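Local coordinates for hemolysin-related protein (Vibrio cholerae serotype O1, PDB 5V6F), which binds mannose-containing glycans through this beta-prism lectin domain, the second of its kind in the biofilm protein RbmC, at residues N23-R28 with I60-L65; D34-T39 with K120-W125; N42-P47 with V124-W129; Q66-T71 with I85-K90. One frame throughout, in Å; residues are numbered along the deposited sequence.

Overall arrangement
The domain is a beta-prism of three four-stranded antiparallel sheets, and the four contacts sample all of them. Interaction 1 lies within one sheet, between strands 24-29 and 55-61, and interaction 4 pairs strands 65-75 and 80-89 of the next. Interactions 2 and 3 both use strand 121-126 of the third sheet, packing it against strands 33-37 and 44-45 of the first; their centres are about 9 Å apart. Interaction 4 lies farthest from interaction 3, about 20 Å between centres, and comes after interaction 1 along the chain but inside the loops closed by interactions 2 and 3. D34 (interaction 2) and W129 (interaction 3) meet the glycan, so these two sheets help form its pocket.

Interaction 1. Residues N23-R28 with I60-L65; sequences NLMYLR and IALDQL
Three backbone hydrogen bonds tie N23-R28 to I60-L65. M25 and I60 form an antiparallel hydrogen-bonded pair: M25 N reaches I60 O over 2.9 Å, and I60 N returns the bond to M25 O over 2.8 Å, the latter nearly straight at 167°. The third runs from L62 N to N23 O at 2.7 Å, with the donor tilted 29° from the carbonyl plane. Between these bonds L24 and A61 make the non-hydrogen-bonded pair, where L24 CA lies against I60 O in a CA-H...O contact.

Beyond them the polar side chains of N23 and D63 cross at about a right angle. D63 OD1 comes within 3.6 Å of N23 CB, while a water accepts from N23 ND2 and gives a weak bond to D63 OD2. The other branch of the amide, N23 OD1, takes a hydrogen bond from R118.

M25 and I60 project from the same face of the sheet. L62 CD2 approaches M25 CB at 3.8 Å, and the two side chains again cross at about a right angle. M25 carries CG anti to the backbone N (chi1 -180°) and stays extended, leading its tip away from I60-L65; F87 of strand 80-89 packs on both M25 and I60. Farther along, L27 CD1 meets I60 CG1 at 4.0 Å. Directional backbone bonds thus set the pairing of this edge strand and carbon groups fill the prism interior, while the polar ends of N23 and D63, linked through a water with one weak bond, probably add little.

Interaction 2. Residues D34-T39 with K120-W125; sequences DAIGTT and KQINVW. With MAN (alpha-D-mannopyranose), chain B.
I36 reaches across to V124 with its CG2 branch. Its CB stands 4.0 Å from V124 CG2, and the next atom out, I36 CG2, closes to 3.8 Å on that same methyl. CG2 lies anti to the backbone N and also faces I122 CG2 at 4.2 Å. CG1, anti to the carbonyl carbon, leads to CD1, and I36 as a whole also packs on M25, L27, V131 and F134. Strands 34-37 and 121-125 belong to different sheets of the beta-prism; their segment axes pass 8.0 Å apart at 156°, so side chains, not backbone bonds, join them in the interior of the prism. Beyond I36, T38 CG2 meets I122 CD1 at 3.9 Å as the two side chains slide past each other in opposite directions. T38 OG1 is hydrogen-bonded to V18 O, which holds the threonine's polar branch while its methyl faces I122. Near the start of strand 33-37, D34 sits in a classic beta bulge, where it and A35 both face R28. The carboxylate grips the mannose with both oxygens: MAN O6 donates to D34 OD1 at 2.7 Å, and MAN O4 donates to D34 OD2 at 2.5 Å.

Interaction 3. Residues N42-P47 with V124-W129; sequences NLVGGP and VWTGGW
T126 OG1, lying over the CA of G45 at 3.5 Å, is a polar atom with two partners. G128 N donates to it at 3.1 Å in an almost straight bond, 169° at the hydrogen, which closes an ST turn, and L130 O is hydrogen-bonded to the same hydroxyl. In this beta-prism lectin the turn follows strand 121-126 and leads to W129, a residue of the glycan pocket, so the hydroxyl probably helps fix the turn that leads to the sugar.

The methyl of T126 does the packing. CG2 stands between the backbone N and the carbonyl carbon, while OG1 is anti to the N (chi1 -177°). CG2 presses on V44 CG1 at 3.4 Å, tighter than usual for two carbons, and the two side chains meet obliquely. The same V44 methyl also touches V124 CG1 at 3.9 Å; these valines slide past each other in opposite directions, joining strand 44-45 to strand 121-126 from the neighbouring sheet.

At G46 the contact is backbone against backbone. This residue, with no side chain, brings its CA to 3.1 Å from W129 O and also against G128 O, both CA-H...O contacts. G46 O is held from elsewhere by R28 NH1. W129 CB points away from N42-P47, and the side chain touches W77, meets the ring of H81 with planes at about 80° and touches mannose. At the outer end, P47 CD rests 3.3 Å from G128 O.

Interaction 4. Residues Q66-T71 with I85-K90; sequences QSVEVT and IKFTMK
S67 and T88 pair across an antiparallel beta hairpin formed by strands 65-75 and 80-89. T88 N donates to S67 O at 3.0 Å, whereas T88 O is gripped twice, by S67 N and by Q66 N, the latter at 2.8 Å. Q66 and S67 thus both face T88, a classic beta bulge. Farther along, E69 and K86 form the next hydrogen-bonded pair, and K86 N points at E69 O almost perfectly straight, at 178°. On their face of the sheet S67 OG lies 3.5 Å from T88 CB, and in the extended side chains of the next pair E69 OE1 lies 3.9 Å from K86 CD. Their charged ends are not in contact, with E69 OE1 4.7 Å from K86 NZ; a water donates to E69 OE1 and accepts a weak bond from K86 NZ.

The other face is apolar. F87 CG, anti to its carbonyl carbon (chi1 -58°), carries the ring alongside V68, both side chains pointing the same way, with V68 CG1 at 3.8 Å from F87 CD2; V70 and I85 are likewise side by side. L27 of strand 24-29 touches I85 and F87, carrying the hairpin into the prism core. Over one face of the F87 ring, offset toward its rim, I85 CG2 stands 3.3 Å above the ring plane.

Interaction 1. Residues N23-R28 with I60-L65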
loop_
_atom_site.group_PDB
_atom_site.type_symbol
_atom_site.label_atom_id
_atom_site.label_comp_id
_atom_site.label_asym_id
_atom_site.label_seq_id
_atom_site.Cartn_x
_atom_site.Cartn_y
_atom_site.Cartn_z
ATOM N N ASN A 23 -11.475 5.180 9.328
ATOM C CA ASN A 23 -10.126 4.659 9.581
ATOM C C ASN A 23 -9.816 3.434 8.719
ATOM O O ASN A 23 -9.302 2.424 9.209
ATOM C CB ASN A 23 -9.945 4.314 11.063
ATOM C CG ASN A 23 -9.865 5.535 11.949
ATOM O OD1 ASN A 23 -9.171 6.500 11.639
ATOM N ND2 ASN A 23 -10.569 5.492 13.073
ATOM N N LEU A 24 -10.110 3.527 7.422
ATOM C CA LEU A 24 -9.961 2.395 6.512
ATOM C C LEU A 24 -8.950 2.694 5.413
ATOM O O LEU A 24 -8.892 3.812 4.887
ATOM C CB LEU A 24 -11.300 2.024 5.870
ATOM C CG LEU A 24 -12.397 1.555 6.825
ATOM C CD1 LEU A 24 -13.706 1.350 6.071
ATOM C CD2 LEU A 24 -11.993 0.282 7.545
ATOM N N MET A 25 -8.170 1.670 5.064
ATOM C CA MET A 25 -7.278 1.682 3.912
ATOM C C MET A 25 -7.738 0.591 2.955
ATOM O O MET A 25 -7.838 -0.579 3.348
ATOM C CB MET A 25 -5.830 1.450 4.347
ATOM C CG MET A 25 -4.815 1.447 3.230
ATOM S SD MET A 25 -3.201 1.015 3.898
ATOM C CE MET A 25 -2.179 1.157 2.434
ATOM N N TYR A 26 -8.032 0.973 1.713
ATOM C CA TYR A 26 -8.491 0.048 0.686
ATOM C C TYR A 26 -7.379 -0.195 -0.325
ATOM O O TYR A 26 -6.638 0.727 -0.681
ATOM C CB TYR A 26 -9.732 0.589 -0.034
ATOM C CG TYR A 26 -11.022 0.445 0.737
ATOM C CD1 TYR A 26 -11.453 1.441 1.605
ATOM C CD2 TYR A 26 -11.823 -0.683 0.586
ATOM C CE1 TYR A 26 -12.642 1.312 2.309
ATOM C CE2 TYR A 26 -13.008 -0.820 1.290
ATOM C CZ TYR A 26 -13.411 0.179 2.148
ATOM O OH TYR A 26 -14.596 0.052 2.846
ATOM N N LEU A 27 -7.274 -1.438 -0.792
ATOM C CA LEU A 27 -6.257 -1.816 -1.759
ATOM C C LEU A 27 -6.853 -2.731 -2.814
ATOM O O LEU A 27 -7.688 -3.588 -2.506
ATOM C CB LEU A 27 -5.080 -2.536 -1.094
ATOM C CG LEU A 27 -4.311 -1.776 -0.014
ATOM C CD1 LEU A 27 -4.894 -2.046 1.370
ATOM C CD2 LEU A 27 -2.837 -2.146 -0.076
ATOM N N ARG A 28 -6.425 -2.532 -4.060
ATOM C CA ARG A 28 -6.536 -3.542 -5.103
ATOM C C ARG A 28 -5.172 -4.190 -5.276
ATOM O O ARG A 28 -4.153 -3.492 -5.324
ATOM C CB ARG A 28 -7.012 -2.937 -6.426
ATOM C CG ARG A 28 -8.520 -2.754 -6.509
ATOM C CD ARG A 28 -8.985 -2.440 -7.933
ATOM N NE ARG A 28 -8.895 -1.014 -8.260
ATOM C CZ ARG A 28 -7.938 -0.446 -8.995
ATOM N NH1 ARG A 28 -6.941 -1.161 -9.507
ATOM N NH2 ARG A 28 -7.978 0.859 -9.224
ATOM N N ILE A 60 -8.157 -2.492 5.380
ATOM C CA ILE A 60 -7.323 -2.533 6.574
ATOM C C ILE A 60 -7.818 -1.469 7.545
ATOM O O ILE A 60 -7.926 -0.289 7.188
ATOM C CB ILE A 60 -5.846 -2.301 6.211
ATOM C CG1 ILE A 60 -5.378 -3.316 5.162
ATOM C CG2 ILE A 60 -4.966 -2.357 7.449
ATOM C CD1 ILE A 60 -5.464 -4.761 5.599
ATOM N N ALA A 61 -8.122 -1.884 8.773
ATOM C CA ALA A 61 -8.543 -0.951 9.816
ATOM C C ALA A 61 -7.296 -0.262 10.358
ATOM O O ALA A 61 -6.522 -0.850 11.114
ATOM C CB ALA A 61 -9.310 -1.677 10.913
ATOM N N LEU A 62 -7.098 0.998 9.965
ATOM C CA LEU A 62 -5.867 1.699 10.310
ATOM C C LEU A 62 -5.759 1.976 11.800
ATOM O O LEU A 62 -4.647 2.095 12.325
ATOM C CB LEU A 62 -5.779 3.008 9.533
ATOM C CG LEU A 62 -5.587 2.862 8.023
ATOM C CD1 LEU A 62 -5.617 4.228 7.362
ATOM C CD2 LEU A 62 -4.286 2.138 7.700
ATOM N N ASP A 63 -6.889 2.112 12.494
ATOM C CA ASP A 63 -6.836 2.265 13.940
ATOM C C ASP A 63 -6.425 0.972 14.624
ATOM O O ASP A 63 -6.057 0.995 15.803
ATOM C CB ASP A 63 -8.191 2.729 14.477
ATOM C CG ASP A 63 -9.317 1.783 14.106
ATOM O OD1 ASP A 63 -9.343 1.305 12.952
ATOM O OD2 ASP A 63 -10.171 1.510 14.975
ATOM N N GLN A 64 -6.474 -0.144 13.907
ATOM C CA GLN A 64 -6.085 -1.443 14.426
ATOM C C GLN A 64 -4.709 -1.876 13.931
ATOM O O GLN A 64 -4.233 -2.947 14.316
ATOM C CB GLN A 64 -7.156 -2.470 14.044
ATOM C CG GLN A 64 -8.486 -2.226 14.760
ATOM C CD GLN A 64 -9.692 -2.742 13.992
ATOM O OE1 GLN A 64 -10.727 -2.078 13.919
ATOM N NE2 GLN A 64 -9.565 -3.933 13.422
ATOM N N LEU A 65 -4.041 -1.051 13.126
ATOM C CA LEU A 65 -2.780 -1.441 12.507
ATOM C C LEU A 65 -1.619 -1.272 13.480
ATOM O O LEU A 65 -1.461 -0.217 14.102
ATOM C CB LEU A 65 -2.539 -0.610 11.245
ATOM C CG LEU A 65 -1.277 -0.912 10.439
ATOM C CD1 LEU A 65 -1.294 -2.342 9.910
ATOM C CD2 LEU A 65 -1.141 0.090 9.303
HETATM O O HOH W 1 -12.490 3.388 14.077
#

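Interaction 2. Residues D34-T39 with K120-W125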
loop_
_atom_site.group_PDB
_atom_site.type_symbol
_atom_site.label_atom_id
_atom_site.label_comp_id
_atom_site.label_asym_id
_atom_site.label_seq_id
_atom_site.Cartn_x
_atom_site.Cartn_y
_atom_site.Cartn_z
ATOM N N ASP A 34 -1.841 -2.863 -6.835
ATOM C CA ASP A 34 -2.360 -2.117 -7.975
ATOM C C ASP A 34 -2.827 -0.713 -7.605
ATOM O O ASP A 34 -2.630 0.226 -8.385
ATOM C CB ASP A 34 -3.526 -2.875 -8.620
ATOM C CG ASP A 34 -3.101 -4.202 -9.217
ATOM O OD1 ASP A 34 -3.019 -5.197 -8.466
ATOM O OD2 ASP A 34 -2.849 -4.248 -10.442
ATOM N N ALA A 35 -3.442 -0.547 -6.433
ATOM C CA ALA A 35 -4.001 0.744 -6.055
ATOM C C ALA A 35 -4.243 0.790 -4.553
ATOM O O ALA A 35 -4.509 -0.237 -3.922
ATOM C CB ALA A 35 -5.308 1.022 -6.802
ATOM N N ILE A 36 -4.168 2.004 -3.998
ATOM C CA ILE A 36 -4.391 2.261 -2.578
ATOM C C ILE A 36 -5.306 3.465 -2.425
ATOM O O ILE A 36 -5.124 4.483 -3.103
ATOM C CB ILE A 36 -3.066 2.518 -1.831
ATOM C CG1 ILE A 36 -2.255 1.228 -1.733
ATOM C CG2 ILE A 36 -3.323 3.108 -0.436
ATOM C CD1 ILE A 36 -0.853 1.415 -1.179
ATOM N N GLY A 37 -6.259 3.367 -1.499
ATOM C CA GLY A 37 -7.103 4.495 -1.154
ATOM C C GLY A 37 -7.593 4.454 0.279
ATOM O O GLY A 37 -7.174 3.599 1.066
ATOM N N THR A 38 -8.481 5.385 0.631
ATOM C CA THR A 38 -9.108 5.409 1.944
ATOM C C THR A 38 -10.622 5.242 1.888
ATOM O O THR A 38 -11.259 5.154 2.945
ATOM C CB THR A 38 -8.764 6.715 2.677
ATOM O OG1 THR A 38 -9.213 7.837 1.908
ATOM C CG2 THR A 38 -7.255 6.818 2.893
ATOM N N THR A 39 -11.208 5.199 0.695
ATOM C CA THR A 39 -12.594 4.815 0.486
ATOM C C THR A 39 -12.635 3.841 -0.679
ATOM O O THR A 39 -11.647 3.658 -1.394
ATOM C CB THR A 39 -13.495 6.018 0.173
ATOM O OG1 THR A 39 -13.188 6.513 -1.136
ATOM C CG2 THR A 39 -13.297 7.122 1.193
ATOM N N LYS A 120 -3.559 9.978 9.597
ATOM C CA LYS A 120 -4.570 10.895 9.088
ATOM C C LYS A 120 -4.601 10.967 7.570
ATOM O O LYS A 120 -5.608 11.409 7.006
ATOM C CB LYS A 120 -4.353 12.304 9.659
ATOM C CG LYS A 120 -3.188 13.080 9.058
ATOM C CD LYS A 120 -2.969 14.388 9.804
ATOM C CE LYS A 120 -1.908 15.255 9.136
ATOM N NZ LYS A 120 -1.495 16.397 10.003
ATOM N N GLN A 121 -3.544 10.519 6.901
ATOM C CA GLN A 121 -3.444 10.649 5.458
ATOM C C GLN A 121 -2.472 9.596 4.951
ATOM O O GLN A 121 -1.518 9.230 5.641
ATOM C CB GLN A 121 -2.992 12.066 5.075
ATOM C CG GLN A 121 -2.777 12.318 3.591
ATOM C CD GLN A 121 -2.460 13.773 3.301
ATOM O OE1 GLN A 121 -3.289 14.658 3.521
ATOM N NE2 GLN A 121 -1.252 14.030 2.814
ATOM N N ILE A 122 -2.748 9.092 3.752
ATOM C CA ILE A 122 -1.844 8.200 3.041
ATOM C C ILE A 122 -1.426 8.918 1.770
ATOM O O ILE A 122 -2.279 9.311 0.962
ATOM C CB ILE A 122 -2.490 6.846 2.710
ATOM C CG1 ILE A 122 -3.123 6.220 3.958
ATOM C CG2 ILE A 122 -1.443 5.902 2.104
ATOM C CD1 ILE A 122 -3.888 4.929 3.683
ATOM N N ASN A 123 -0.125 9.111 1.602
ATOM C CA ASN A 123 0.411 9.566 0.334
ATOM C C ASN A 123 0.710 8.339 -0.511
ATOM O O ASN A 123 1.221 7.340 -0.002
ATOM C CB ASN A 123 1.671 10.407 0.538
ATOM C CG ASN A 123 1.409 11.659 1.356
ATOM O OD1 ASN A 123 0.347 12.269 1.250
ATOM N ND2 ASN A 123 2.375 12.043 2.177
ATOM N N VAL A 124 0.348 8.402 -1.791
ATOM C CA VAL A 124 0.490 7.277 -2.707
ATOM C C VAL A 124 1.140 7.777 -3.986
ATOM O O VAL A 124 0.701 8.781 -4.558
ATOM C CB VAL A 124 -0.866 6.619 -3.029
ATOM C CG1 VAL A 124 -0.661 5.377 -3.887
ATOM C CG2 VAL A 124 -1.621 6.282 -1.746
ATOM N N TRP A 125 2.172 7.072 -4.440
ATOM C CA TRP A 125 2.862 7.392 -5.681
ATOM C C TRP A 125 2.508 6.339 -6.723
ATOM O O TRP A 125 2.682 5.139 -6.480
ATOM C CB TRP A 125 4.375 7.454 -5.465
ATOM C CG TRP A 125 4.826 8.666 -4.706
ATOM C CD1 TRP A 125 5.351 9.811 -5.233
ATOM C CD2 TRP A 125 4.789 8.858 -3.283
ATOM N NE1 TRP A 125 5.648 10.700 -4.229
ATOM C CE2 TRP A 125 5.312 10.141 -3.024
ATOM C CE3 TRP A 125 4.366 8.071 -2.208
ATOM C CZ2 TRP A 125 5.421 10.655 -1.731
ATOM C CZ3 TRP A 125 4.478 8.582 -0.925
ATOM C CH2 TRP A 125 5.001 9.863 -0.699
HETATM C C1 MAN B . -2.046 -10.110 -11.742
HETATM C C2 MAN B . -3.519 -9.767 -11.890
HETATM C C3 MAN B . -3.647 -8.344 -12.408
HETATM C C4 MAN B . -2.817 -7.356 -11.546
HETATM C C5 MAN B . -1.357 -7.858 -11.383
HETATM C C6 MAN B . -0.519 -7.023 -10.405
HETATM O O2 MAN B . -4.185 -9.792 -10.633
HETATM O O3 MAN B . -5.012 -7.936 -12.463
HETATM O O4 MAN B . -2.788 -6.087 -12.172
HETATM O O5 MAN B . -1.373 -9.213 -10.903
HETATM O O6 MAN B . -1.183 -7.001 -9.142
#

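Interaction 3. Residues N42-P47 with V124-W129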
loop_
_atom_site.group_PDB
_atom_site.type_symbol
_atom_site.label_atom_id
_atom_site.label_comp_id
_atom_site.label_asym_id
_atom_site.label_seq_id
_atom_site.Cartn_x
_atom_site.Cartn_y
_atom_site.Cartn_z
ATOM N N ASN A 42 -11.913 6.135 -3.985
ATOM C CA ASN A 42 -10.802 7.050 -4.233
ATOM C C ASN A 42 -9.451 6.346 -4.353
ATOM O O ASN A 42 -8.410 6.984 -4.158
ATOM C CB ASN A 42 -10.750 8.136 -3.152
ATOM C CG ASN A 42 -10.287 7.626 -1.795
ATOM O OD1 ASN A 42 -9.883 6.474 -1.638
ATOM N ND2 ASN A 42 -10.329 8.509 -0.803
ATOM N N LEU A 43 -9.433 5.064 -4.711
ATOM C CA LEU A 43 -8.160 4.367 -4.846
ATOM C C LEU A 43 -7.284 5.027 -5.905
ATOM O O LEU A 43 -7.764 5.469 -6.954
ATOM C CB LEU A 43 -8.384 2.894 -5.189
ATOM C CG LEU A 43 -8.807 2.009 -4.008
ATOM C CD1 LEU A 43 -10.316 2.027 -3.828
ATOM C CD2 LEU A 43 -8.304 0.584 -4.187
ATOM N N VAL A 44 -5.986 5.075 -5.614
ATOM C CA VAL A 44 -4.967 5.685 -6.462
ATOM C C VAL A 44 -4.102 4.557 -7.007
ATOM O O VAL A 44 -3.547 3.770 -6.233
ATOM C CB VAL A 44 -4.111 6.691 -5.670
ATOM C CG1 VAL A 44 -2.957 7.219 -6.518
ATOM C CG2 VAL A 44 -4.966 7.833 -5.144
ATOM N N GLY A 45 -3.983 4.477 -8.321
ATOM C CA GLY A 45 -3.167 3.446 -8.932
ATOM C C GLY A 45 -3.647 3.161 -10.344
ATOM O O GLY A 45 -4.222 4.026 -10.998
ATOM N N GLY A 46 -3.399 1.937 -10.794
ATOM C CA GLY A 46 -3.785 1.537 -12.125
ATOM C C GLY A 46 -5.270 1.254 -12.245
ATOM O O GLY A 46 -5.929 0.840 -11.287
ATOM N N PRO A 47 -5.822 1.465 -13.434
ATOM C CA PRO A 47 -7.237 1.165 -13.658
ATOM C C PRO A 47 -7.463 -0.329 -13.823
ATOM O O PRO A 47 -6.540 -1.104 -14.077
ATOM C CB PRO A 47 -7.551 1.916 -14.955
ATOM C CG PRO A 47 -6.258 1.904 -15.694
ATOM C CD PRO A 47 -5.179 2.013 -14.644
ATOM N N VAL A 124 0.348 8.402 -1.791
ATOM C CA VAL A 124 0.490 7.277 -2.707
ATOM C C VAL A 124 1.140 7.777 -3.986
ATOM O O VAL A 124 0.701 8.781 -4.558
ATOM C CB VAL A 124 -0.866 6.619 -3.029
ATOM C CG1 VAL A 124 -0.661 5.377 -3.887
ATOM C CG2 VAL A 124 -1.621 6.282 -1.746
ATOM N N TRP A 125 2.172 7.072 -4.440
ATOM C CA TRP A 125 2.862 7.392 -5.681
ATOM C C TRP A 125 2.508 6.339 -6.723
ATOM O O TRP A 125 2.682 5.139 -6.480
ATOM C CB TRP A 125 4.375 7.454 -5.465
ATOM C CG TRP A 125 4.826 8.666 -4.706
ATOM C CD1 TRP A 125 5.351 9.811 -5.233
ATOM C CD2 TRP A 125 4.789 8.858 -3.283
ATOM N NE1 TRP A 125 5.648 10.700 -4.229
ATOM C CE2 TRP A 125 5.312 10.141 -3.024
ATOM C CE3 TRP A 125 4.366 8.071 -2.208
ATOM C CZ2 TRP A 125 5.421 10.655 -1.731
ATOM C CZ3 TRP A 125 4.478 8.582 -0.925
ATOM C CH2 TRP A 125 5.001 9.863 -0.699
ATOM N N THR A 126 1.996 6.788 -7.867
ATOM C CA THR A 126 1.667 5.896 -8.969
ATOM C C THR A 126 1.935 6.608 -10.283
ATOM O O THR A 126 1.747 7.825 -10.392
ATOM C CB THR A 126 0.206 5.427 -8.930
ATOM O OG1 THR A 126 -0.028 4.502 -10.002
ATOM C CG2 THR A 126 -0.767 6.600 -9.062
ATOM N N GLY A 127 2.384 5.840 -11.270
ATOM C CA GLY A 127 2.485 6.289 -12.641
ATOM C C GLY A 127 1.358 5.819 -13.540
ATOM O O GLY A 127 1.466 5.954 -14.765
ATOM N N GLY A 128 0.291 5.250 -12.982
ATOM C CA GLY A 128 -0.874 4.869 -13.758
ATOM C C GLY A 128 -1.043 3.383 -13.981
ATOM O O GLY A 128 -2.007 2.986 -14.646
ATOM N N TRP A 129 -0.141 2.549 -13.464
ATOM C CA TRP A 129 -0.260 1.099 -13.586
ATOM C C TRP A 129 -0.289 0.422 -12.224
ATOM O O TRP A 129 -1.251 -0.290 -11.916
ATOM C CB TRP A 129 0.892 0.550 -14.438
ATOM C CG TRP A 129 0.889 -0.951 -14.592
ATOM C CD1 TRP A 129 -0.194 -1.785 -14.550
ATOM C CD2 TRP A 129 2.029 -1.786 -14.816
ATOM N NE1 TRP A 129 0.205 -3.088 -14.732
ATOM C CE2 TRP A 129 1.566 -3.115 -14.900
ATOM C CE3 TRP A 129 3.399 -1.541 -14.953
ATOM C CZ2 TRP A 129 2.423 -4.192 -15.111
ATOM C CZ3 TRP A 129 4.246 -2.610 -15.162
ATOM C CH2 TRP A 129 3.756 -3.918 -15.239
#

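Interaction 4. Residues Q66-T71 with I85-K90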
loop_
_atom_site.group_PDB
_atom_site.type_symbol
_atom_site.label_atom_id
_atom_site.label_comp_id
_atom_site.label_asym_id
_atom_site.label_seq_id
_atom_site.Cartn_x
_atom_site.Cartn_y
_atom_site.Cartn_z
ATOM N N GLN A 66 -0.800 -2.316 13.604
ATOM C CA GLN A 66 0.401 -2.258 14.424
ATOM C C GLN A 66 1.649 -1.983 13.594
ATOM O O GLN A 66 2.428 -1.091 13.935
ATOM C CB GLN A 66 0.577 -3.562 15.212
ATOM C CG GLN A 66 1.854 -3.601 16.049
ATOM C CD GLN A 66 1.961 -4.841 16.916
ATOM O OE1 GLN A 66 1.036 -5.652 16.982
ATOM N NE2 GLN A 66 3.097 -4.994 17.586
ATOM N N SER A 67 1.844 -2.715 12.498
ATOM C CA SER A 67 3.053 -2.555 11.704
ATOM C C SER A 67 2.801 -3.012 10.277
ATOM O O SER A 67 1.841 -3.734 9.990
ATOM C CB SER A 67 4.215 -3.345 12.310
ATOM O OG SER A 67 3.943 -4.738 12.268
ATOM N N VAL A 68 3.691 -2.584 9.383
ATOM C CA VAL A 68 3.681 -3.029 7.997
ATOM C C VAL A 68 5.053 -3.583 7.649
ATOM O O VAL A 68 6.081 -3.144 8.175
ATOM C CB VAL A 68 3.294 -1.901 7.013
ATOM C CG1 VAL A 68 1.847 -1.484 7.228
ATOM C CG2 VAL A 68 4.232 -0.701 7.160
ATOM N N GLU A 69 5.051 -4.567 6.758
ATOM C CA GLU A 69 6.253 -5.121 6.149
ATOM C C GLU A 69 6.028 -5.016 4.650
ATOM O O GLU A 69 5.185 -5.731 4.099
ATOM C CB GLU A 69 6.472 -6.567 6.593
ATOM C CG GLU A 69 7.755 -7.215 6.131
ATOM C CD GLU A 69 7.893 -8.624 6.673
ATOM O OE1 GLU A 69 7.376 -9.564 6.036
ATOM O OE2 GLU A 69 8.494 -8.788 7.755
ATOM N N VAL A 70 6.741 -4.101 3.998
ATOM C CA VAL A 70 6.486 -3.735 2.609
ATOM C C VAL A 70 7.598 -4.315 1.751
ATOM O O VAL A 70 8.777 -4.006 1.962
ATOM C CB VAL A 70 6.403 -2.212 2.432
ATOM C CG1 VAL A 70 6.108 -1.851 0.975
ATOM C CG2 VAL A 70 5.341 -1.627 3.350
ATOM N N THR A 71 7.226 -5.140 0.778
ATOM C CA THR A 71 8.177 -5.703 -0.171
ATOM C C THR A 71 8.040 -4.965 -1.499
ATOM O O THR A 71 6.944 -4.889 -2.067
ATOM C CB THR A 71 7.952 -7.203 -0.356
ATOM O OG1 THR A 71 8.024 -7.857 0.916
ATOM C CG2 THR A 71 9.017 -7.799 -1.276
ATOM N N ILE A 85 2.426 -6.130 0.663
ATOM C CA ILE A 85 2.369 -5.499 1.976
ATOM C C ILE A 85 1.782 -6.497 2.955
ATOM O O ILE A 85 0.679 -7.015 2.737
ATOM C CB ILE A 85 1.525 -4.211 1.993
ATOM C CG1 ILE A 85 1.970 -3.242 0.902
ATOM C CG2 ILE A 85 1.640 -3.537 3.364
ATOM C CD1 ILE A 85 0.971 -2.143 0.644
ATOM N N LYS A 86 2.507 -6.750 4.037
ATOM C CA LYS A 86 1.998 -7.529 5.154
ATOM C C LYS A 86 1.576 -6.565 6.257
ATOM O O LYS A 86 2.401 -5.803 6.768
ATOM C CB LYS A 86 3.050 -8.510 5.664
ATOM C CG LYS A 86 2.604 -9.333 6.854
ATOM C CD LYS A 86 3.714 -10.249 7.330
ATOM C CE LYS A 86 3.402 -10.828 8.691
ATOM N NZ LYS A 86 4.554 -11.608 9.229
ATOM N N PHE A 87 0.293 -6.593 6.604
ATOM C CA PHE A 87 -0.262 -5.765 7.668
ATOM C C PHE A 87 -0.413 -6.619 8.922
ATOM O O PHE A 87 -1.126 -7.625 8.902
ATOM C CB PHE A 87 -1.621 -5.191 7.264
ATOM C CG PHE A 87 -1.599 -4.356 6.008
ATOM C CD1 PHE A 87 -1.769 -4.942 4.766
ATOM C CD2 PHE A 87 -1.460 -2.980 6.076
ATOM C CE1 PHE A 87 -1.775 -4.170 3.612
ATOM C CE2 PHE A 87 -1.460 -2.203 4.924
ATOM C CZ PHE A 87 -1.623 -2.799 3.696
ATOM N N THR A 88 0.255 -6.223 10.005
ATOM C CA THR A 88 0.097 -6.863 11.305
ATOM C C THR A 88 -0.747 -5.960 12.194
ATOM O O THR A 88 -0.452 -4.767 12.334
ATOM C CB THR A 88 1.452 -7.150 11.961
ATOM O OG1 THR A 88 2.208 -8.044 11.135
ATOM C CG2 THR A 88 1.271 -7.796 13.326
ATOM N N MET A 89 -1.795 -6.528 12.784
ATOM C CA MET A 89 -2.770 -5.768 13.554
ATOM C C MET A 89 -2.493 -5.906 15.053
ATOM O O MET A 89 -1.740 -6.776 15.495
ATOM C CB MET A 89 -4.190 -6.244 13.224
ATOM C CG MET A 89 -4.422 -6.547 11.750
ATOM S SD MET A 89 -4.044 -5.156 10.666
ATOM C CE MET A 89 -5.402 -4.050 11.059
ATOM N N LYS A 90 -3.118 -5.028 15.843
ATOM C CA LYS A 90 -2.874 -5.043 17.281
ATOM C C LYS A 90 -3.416 -6.300 17.944
ATOM O O LYS A 90 -3.006 -6.614 19.065
ATOM C CB LYS A 90 -3.484 -3.815 17.965
ATOM C CG LYS A 90 -3.005 -2.474 17.443
ATOM C CD LYS A 90 -3.831 -1.303 17.984
ATOM C CE LYS A 90 -3.276 0.034 17.504
ATOM N NZ LYS A 90 -3.829 1.178 18.285
HETATM O O HOH W 2 7.122 -12.017 7.182
#